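Local coordinates for protein L-amino acid deaminase (Proteus vulgaris, PDB 5I39) that is a membrane-bound FAD-dependent flavoprotein that probably oxidises L-amino acids, at residues Val57-Ser62 / Leu392-Val397; Leu245-Leu250 / Pro365-Asn370; Met51-Leu56 / Met200-Tyr205. All coordinates share one frame; numbering follows the deposited sequence. Where two conformers were deposited one is given.

Contact 1 of 3, residues Val57-Ser62 / Leu392-Val397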
# COMPACT_ATOMS: atom_id res chain seq x y z
N VAL A 57 2.34 3.74 -19.42
CA VAL A 57 2.53 2.92 -20.62
C VAL A 57 1.19 2.70 -21.34
O VAL A 57 1.14 2.71 -22.57
CB VAL A 57 3.24 1.59 -20.32
CG1 VAL A 57 3.18 0.62 -21.50
CG2 VAL A 57 4.69 1.84 -19.93
N GLU A 58 0.11 2.54 -20.59
CA GLU A 58 -1.22 2.44 -21.20
C GLU A 58 -1.62 3.68 -21.99
O GLU A 58 -2.43 3.58 -22.91
CB GLU A 58 -2.27 2.16 -20.13
CG GLU A 58 -2.16 0.76 -19.56
CD GLU A 58 -3.04 0.54 -18.35
OE1 GLU A 58 -3.56 1.53 -17.78
OE2 GLU A 58 -3.21 -0.63 -17.97
N ARG A 59 -1.06 4.84 -21.63
CA ARG A 59 -1.26 6.09 -22.36
C ARG A 59 -0.31 6.29 -23.54
O ARG A 59 -0.33 7.34 -24.18
CB ARG A 59 -1.14 7.27 -21.39
CG ARG A 59 -2.10 7.20 -20.23
CD ARG A 59 -2.01 8.44 -19.36
NE ARG A 59 -2.65 8.21 -18.06
CZ ARG A 59 -3.34 9.11 -17.35
NH1 ARG A 59 -3.55 10.36 -17.79
NH2 ARG A 59 -3.85 8.75 -16.18
N GLY A 60 0.51 5.29 -23.85
CA GLY A 60 1.39 5.31 -25.02
C GLY A 60 2.77 5.88 -24.78
O GLY A 60 3.50 6.14 -25.74
N LEU A 61 3.16 6.04 -23.52
CA LEU A 61 4.46 6.63 -23.17
C LEU A 61 5.46 5.55 -22.81
O LEU A 61 5.11 4.57 -22.16
CB LEU A 61 4.29 7.58 -21.99
CG LEU A 61 3.36 8.77 -22.25
CD1 LEU A 61 2.98 9.46 -20.95
CD2 LEU A 61 3.98 9.76 -23.22
N SER A 62 6.71 5.72 -23.23
CA SER A 62 7.79 4.86 -22.76
C SER A 62 8.18 5.26 -21.34
O SER A 62 8.20 6.45 -20.99
CB SER A 62 9.00 4.93 -23.69
OG SER A 62 9.54 6.24 -23.72
N LEU A 392 0.53 14.99 -16.76
CA LEU A 392 0.15 15.27 -18.14
C LEU A 392 -0.82 16.44 -18.29
O LEU A 392 -1.14 16.83 -19.41
CB LEU A 392 -0.42 14.00 -18.77
CG LEU A 392 0.55 12.80 -18.77
CD1 LEU A 392 -0.14 11.54 -19.25
CD2 LEU A 392 1.80 13.06 -19.59
N GLY A 393 -1.27 17.02 -17.18
CA GLY A 393 -2.22 18.13 -17.22
C GLY A 393 -3.64 17.74 -17.62
O GLY A 393 -4.39 18.59 -18.10
N LYS A 394 -3.99 16.47 -17.42
CA LYS A 394 -5.32 15.97 -17.74
C LYS A 394 -6.28 16.34 -16.62
O LYS A 394 -5.88 16.48 -15.47
CB LYS A 394 -5.28 14.44 -17.89
CG LYS A 394 -6.54 13.81 -18.47
CD LYS A 394 -6.44 12.29 -18.51
CE LYS A 394 -7.74 11.66 -18.99
NZ LYS A 394 -7.69 10.17 -18.90
N LYS A 395 -7.56 16.47 -16.96
CA LYS A 395 -8.62 16.56 -15.95
C LYS A 395 -8.41 15.40 -14.98
O LYS A 395 -8.35 14.25 -15.41
CB LYS A 395 -10.00 16.42 -16.60
CG LYS A 395 -10.39 17.57 -17.54
CD LYS A 395 -11.78 17.39 -18.12
CE LYS A 395 -11.89 16.13 -18.97
NZ LYS A 395 -13.13 16.10 -19.79
N PRO A 396 -8.24 15.68 -13.67
CA PRO A 396 -7.81 14.63 -12.75
C PRO A 396 -8.93 13.68 -12.28
O PRO A 396 -10.08 14.10 -12.14
CB PRO A 396 -7.24 15.42 -11.57
CG PRO A 396 -8.01 16.69 -11.57
CD PRO A 396 -8.28 17.01 -13.01
N VAL A 397 -8.57 12.43 -12.03
CA VAL A 397 -9.55 11.39 -11.65
C VAL A 397 -10.26 11.69 -10.32
O VAL A 397 -11.45 11.40 -10.17
CB VAL A 397 -8.90 9.98 -11.62
CG1 VAL A 397 -7.78 9.87 -10.59
CG2 VAL A 397 -9.95 8.89 -11.39
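L61 and L392 meet tip to tip, with CD1 of L61 4.0 Å from CD2 of L392, in a small apolar patch near the protein surface. L392 turns its other methyl to R59: CD1 lies 3.6 Å from R59 CD, so the aliphatic part of the arginine extends the hydrophobic contact beyond the two leucines. In L392, chi1 of -58° sets CG anti to the carbonyl carbon, and chi2 (173°) then turns CD2 to L61, while CD1 faces R59 and also nears L61 CD1.

The second kind of contact involves the long cationic side chains. R59 is extended from CG to NE and crosses K394 obliquely; its NH1 approaches K394 CD at 3.5 Å, so the guanidinium borders on the lysine's methylene chain. The two positive ends are also close, R59 NH1 being 4.3 Å from K394 NZ. Negative charge is at hand, since R59 NH2 forms a salt bridge with D389 and the K394 side chain touches the same aspartate, which would ease the nearness of the like charges. N55 OD1 accepts a further hydrogen bond from R59 NH2, and both bonds at NH2 help to fix the end of the arginine.

No hydrogen bond joins the segments directly. Backbone turns instead set their shapes: G60 closes the first helix in a Schellman motif with positive phi (91°), while G393, also at positive phi, takes the chain out of the other helix.

Residues 57-62 carry the chain from the end of helix 47-58 towards strand 63-66, and S62 is bonded to V40 through the backbone. Residues 392-397 leave helix 376-392 and fold back along it, P396 packing on L386 and V397 on E385. The contact thus ties together the C-terminal ends of these two helices.

Contact 2 of 3, residues Leu245-Leu250 / Pro365-Asn370; sequences LFMQNL and PGLVIN
M247, a selenomethionine, packs on L367 and I369 where helix 243-248 lies over the strand 367-371 of the Rossmann-type FAD-binding sheet. M247 and L367 run alongside one another in opposing senses. L367 CD2 is 4.1 Å from M247 SE and equally far from M247 CE, so a single leucine methyl rests against the last two atoms of the selenomethionine. This follows from the double bend of M247, whose chi2 (-52°) and chi3 (-53°) fold the chain and draw its terminal methyl round to the leucine.

I369 approaches differently, reaching end-on so that its CD1 comes within 4.0 Å of M247 CG, close to the root of the bent chain. This touch is less certain, because I369 was refined in two conformers. L367 and I369 point toward the helix, whereas V368 between them points away, onto T387 and L391 of helix 376-392; the strand is therefore packed on both faces.

The interface is wholly apolar, with no hydrogen bond crossing it. V237 of the neighbouring strand continues the floor beneath M247 and F246, and L213 extends the patch beside L250 and L367. F246, the residue before M247, belongs to the FAD pocket and touches the cofactor, so the packing lies close to the FAD site, the I369 side chain being about 9 Å from the cofactor.

Past the helix, the carbonyl O of L250 is hydrogen-bonded to Y364 OH, and the L250 side chain makes the loosest touch of the contact, its CD1 lying 4.4 Å from L367 CD1.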
# COMPACT_ATOMS: atom_id res chain seq x y z
N LEU A 245 14.08 13.34 1.21
CA LEU A 245 15.52 13.53 1.00
C LEU A 245 15.82 13.90 -0.46
O LEU A 245 16.56 14.85 -0.72
CB LEU A 245 16.28 12.26 1.39
CG LEU A 245 17.80 12.36 1.45
CD1 LEU A 245 18.23 13.16 2.66
CD2 LEU A 245 18.42 10.98 1.52
N PHE A 246 15.23 13.16 -1.39
CA PHE A 246 15.44 13.42 -2.82
C PHE A 246 15.03 14.84 -3.19
O PHE A 246 15.77 15.56 -3.87
CB PHE A 246 14.69 12.39 -3.67
CG PHE A 246 14.98 12.51 -5.14
CD1 PHE A 246 16.07 11.86 -5.71
CD2 PHE A 246 14.17 13.29 -5.97
CE1 PHE A 246 16.34 11.98 -7.06
CE2 PHE A 246 14.43 13.41 -7.32
CZ PHE A 246 15.52 12.75 -7.87
N MSE A 247 13.85 15.25 -2.74
CA MSE A 247 13.35 16.60 -3.03
C MSE A 247 14.15 17.68 -2.34
O MSE A 247 14.31 18.77 -2.91
CB MSE A 247 11.87 16.71 -2.70
CG MSE A 247 10.96 15.83 -3.56
SE MSE A 247 11.22 16.01 -5.51
CE MSE A 247 11.04 17.96 -5.67
N GLN A 248 14.65 17.42 -1.13
CA GLN A 248 15.50 18.39 -0.42
C GLN A 248 16.74 18.76 -1.23
O GLN A 248 17.18 19.92 -1.21
CB GLN A 248 15.91 17.87 0.97
CG GLN A 248 14.99 18.34 2.08
CD GLN A 248 15.19 17.59 3.38
OE1 GLN A 248 15.69 16.47 3.39
NE2 GLN A 248 14.79 18.20 4.48
N ASN A 249 17.31 17.79 -1.94
CA ASN A 249 18.46 18.07 -2.82
C ASN A 249 18.11 18.94 -4.03
O ASN A 249 19.00 19.50 -4.66
CB ASN A 249 19.12 16.77 -3.27
CG ASN A 249 19.80 16.03 -2.13
OD1 ASN A 249 20.29 16.64 -1.18
ND2 ASN A 249 19.83 14.71 -2.22
N LEU A 250 16.82 19.02 -4.36
CA LEU A 250 16.29 19.97 -5.34
C LEU A 250 15.71 21.25 -4.70
O LEU A 250 15.03 22.03 -5.37
CB LEU A 250 15.22 19.26 -6.18
CG LEU A 250 15.68 18.04 -6.98
CD1 LEU A 250 14.48 17.34 -7.59
CD2 LEU A 250 16.67 18.41 -8.07
N PRO A 365 8.40 22.15 -13.30
CA PRO A 365 7.43 21.71 -14.30
C PRO A 365 7.88 20.40 -14.96
O PRO A 365 9.05 20.24 -15.29
CB PRO A 365 7.43 22.86 -15.31
CG PRO A 365 7.79 24.05 -14.50
CD PRO A 365 8.77 23.57 -13.47
N GLY A 366 6.95 19.46 -15.10
CA GLY A 366 7.25 18.12 -15.60
C GLY A 366 7.61 17.10 -14.54
O GLY A 366 7.86 15.94 -14.86
N LEU A 367 7.64 17.51 -13.27
CA LEU A 367 7.92 16.61 -12.15
C LEU A 367 6.70 16.49 -11.26
O LEU A 367 6.09 17.49 -10.89
CB LEU A 367 9.13 17.09 -11.34
CG LEU A 367 9.62 16.11 -10.25
CD1 LEU A 367 11.13 16.14 -10.13
CD2 LEU A 367 8.98 16.39 -8.90
N VAL A 368 6.35 15.26 -10.90
CA VAL A 368 5.29 15.01 -9.94
C VAL A 368 5.79 14.07 -8.86
O VAL A 368 6.77 13.34 -9.06
CB VAL A 368 4.01 14.45 -10.60
CG1 VAL A 368 3.41 15.47 -11.56
CG2 VAL A 368 4.28 13.15 -11.34
N ILE A 369 5.11 14.11 -7.72
CA ILE A 369 5.43 13.31 -6.53
C ILE A 369 4.23 12.42 -6.22
O ILE A 369 3.10 12.89 -6.26
CB ILE A 369 5.69 14.20 -5.29
CG1 ILE A 369 6.97 15.03 -5.47
CG2 ILE A 369 5.79 13.37 -4.01
CD1 ILE A 369 7.11 16.17 -4.47
N ASN A 370 4.49 11.15 -5.90
CA ASN A 370 3.46 10.22 -5.43
C ASN A 370 4.06 9.46 -4.26
O ASN A 370 4.80 8.51 -4.45
CB ASN A 370 3.05 9.26 -6.56
CG ASN A 370 1.90 8.34 -6.16
OD1 ASN A 370 1.32 8.47 -5.09
ND2 ASN A 370 1.57 7.40 -7.04

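Contact 3 of 3, residues Met51-Leu56 / Met200-Tyr205; sequences MTAINL and MGVRIY
V202 meets A53 with both of its methyls, a consequence of its chi1 of -180°: CG1 stands anti to the backbone N and CG2 anti to the carbonyl carbon, and the pair faces the alanine together. In the Rossmann-type fold to which this contact belongs, helix 47-58 follows the first strand, 40-43, and packs on the parallel part of the six-stranded sheet; V202 lies just ahead of an edge strand of the sheet, 203-205.

A53 CB fits between the two branches, 3.8 Å from V202 CG1 and 3.9 Å from V202 CG2. The small methyl of A53 lets the chains come close, with A53 CA only 6.7 Å from V202 CA. I54 flanks the contact from the helix without a close touch, and its side chain goes on to M193, Y196 and A197 of helix 189-199. A53 also rests on V63 and I65 of strand 63-66, which pairs with strand 203-205 through backbone bonds of R203 and Y205.

Before V202, G201 ends helix 189-199 in a Schellman motif at a phi of 103°, turning the chain toward the sheet edge. The buried contact is apolar and stands about 11 Å from the bound FAD, measured from the A53 side chain. V202 CG2 also reaches the helix backbone, at 4.0 Å from A53 O.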
# COMPACT_ATOMS: atom_id res chain seq x y z
N MSE A 51 2.99 1.06 -10.26
CA MSE A 51 1.61 1.26 -10.71
C MSE A 51 1.51 2.50 -11.57
O MSE A 51 0.78 2.51 -12.57
CB MSE A 51 0.65 1.32 -9.52
CG MSE A 51 0.57 -0.00 -8.75
SE MSE A 51 0.00 -1.54 -9.83
CE MSE A 51 -1.84 -0.92 -10.09
N THR A 52 2.24 3.56 -11.22
CA THR A 52 2.25 4.76 -12.05
C THR A 52 2.85 4.47 -13.43
O THR A 52 2.31 4.91 -14.44
CB THR A 52 2.99 5.93 -11.36
OG1 THR A 52 2.41 6.16 -10.07
CG2 THR A 52 2.85 7.20 -12.16
N ALA A 53 3.95 3.72 -13.47
CA ALA A 53 4.57 3.32 -14.73
C ALA A 53 3.61 2.55 -15.63
O ALA A 53 3.51 2.82 -16.83
CB ALA A 53 5.82 2.50 -14.47
N ILE A 54 2.88 1.60 -15.05
CA ILE A 54 1.88 0.84 -15.81
C ILE A 54 0.83 1.78 -16.42
O ILE A 54 0.49 1.65 -17.60
CB ILE A 54 1.20 -0.21 -14.92
CG1 ILE A 54 2.18 -1.35 -14.59
CG2 ILE A 54 -0.05 -0.78 -15.58
CD1 ILE A 54 1.78 -2.18 -13.39
N ASN A 55 0.33 2.70 -15.61
CA ASN A 55 -0.67 3.65 -16.07
C ASN A 55 -0.16 4.50 -17.24
O ASN A 55 -0.87 4.72 -18.22
CB ASN A 55 -1.12 4.52 -14.90
CG ASN A 55 -2.35 5.35 -15.22
OD1 ASN A 55 -2.25 6.39 -15.85
ND2 ASN A 55 -3.51 4.89 -14.77
N LEU A 56 1.09 4.95 -17.14
CA LEU A 56 1.69 5.76 -18.20
C LEU A 56 1.91 4.99 -19.51
O LEU A 56 1.68 5.54 -20.58
CB LEU A 56 3.00 6.36 -17.70
CG LEU A 56 2.81 7.42 -16.62
CD1 LEU A 56 4.11 7.64 -15.87
CD2 LEU A 56 2.31 8.74 -17.20
N MSE A 200 4.69 -5.37 -19.85
CA MSE A 200 4.09 -4.24 -20.58
C MSE A 200 5.12 -3.31 -21.20
O MSE A 200 4.74 -2.38 -21.91
CB MSE A 200 3.18 -3.44 -19.65
CG MSE A 200 1.98 -4.22 -19.08
SE MSE A 200 0.79 -4.90 -20.48
CE MSE A 200 1.53 -6.72 -20.61
N GLY A 201 6.40 -3.53 -20.94
CA GLY A 201 7.48 -2.76 -21.57
C GLY A 201 8.11 -1.71 -20.68
O GLY A 201 8.99 -0.98 -21.14
N VAL A 202 7.69 -1.62 -19.42
CA VAL A 202 8.38 -0.76 -18.47
C VAL A 202 9.76 -1.37 -18.24
O VAL A 202 9.87 -2.56 -17.98
CB VAL A 202 7.66 -0.65 -17.11
CG1 VAL A 202 8.42 0.26 -16.16
CG2 VAL A 202 6.23 -0.14 -17.29
N ARG A 203 10.82 -0.57 -18.38
CA ARG A 203 12.17 -1.04 -18.10
C ARG A 203 12.58 -0.55 -16.72
O ARG A 203 12.42 0.63 -16.41
CB ARG A 203 13.12 -0.62 -19.21
CG ARG A 203 12.77 -1.32 -20.52
CD ARG A 203 13.79 -1.08 -21.62
NE ARG A 203 13.71 0.28 -22.15
CZ ARG A 203 14.52 0.76 -23.10
NH1 ARG A 203 15.48 0.01 -23.63
NH2 ARG A 203 14.36 2.01 -23.52
N ILE A 204 13.06 -1.47 -15.89
CA ILE A 204 13.31 -1.21 -14.47
C ILE A 204 14.76 -1.55 -14.17
O ILE A 204 15.16 -2.71 -14.25
CB ILE A 204 12.38 -2.03 -13.55
CG1 ILE A 204 10.91 -1.83 -13.96
CG2 ILE A 204 12.61 -1.62 -12.09
CD1 ILE A 204 9.90 -2.61 -13.14
N TYR A 205 15.54 -0.54 -13.80
CA TYR A 205 16.97 -0.71 -13.53
C TYR A 205 17.23 -0.66 -12.04
O TYR A 205 16.99 0.36 -11.39
CB TYR A 205 17.78 0.32 -14.32
CG TYR A 205 17.57 0.10 -15.79
CD1 TYR A 205 18.33 -0.84 -16.49
CD2 TYR A 205 16.53 0.74 -16.46
CE1 TYR A 205 18.09 -1.10 -17.83
CE2 TYR A 205 16.28 0.48 -17.80
CZ TYR A 205 17.06 -0.44 -18.48
OH TYR A 205 16.81 -0.67 -19.81

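Contacts 1 and 3 share helix 47-58 and touch, their centres about 12 Å apart: V57 CG2 lies 3.6 Å from V202 CG2. Contact 2 has its centre about 19 Å from both. It meets contact 3 through N370 and T52, linking strand 367-371 to the same helix by a weak hydrogen bond. Along the chain, contact 2 is nested within the loop closed by contact 1; contacts 1 and 3 cross, and contact 3 closes before contact 2 opens. Contacts 2 and 3 reach one six-stranded sheet, at strands 367-371 and 203-205. The FAD-binding Rossmann-type domain is thus assembled from pieces far apart in sequence.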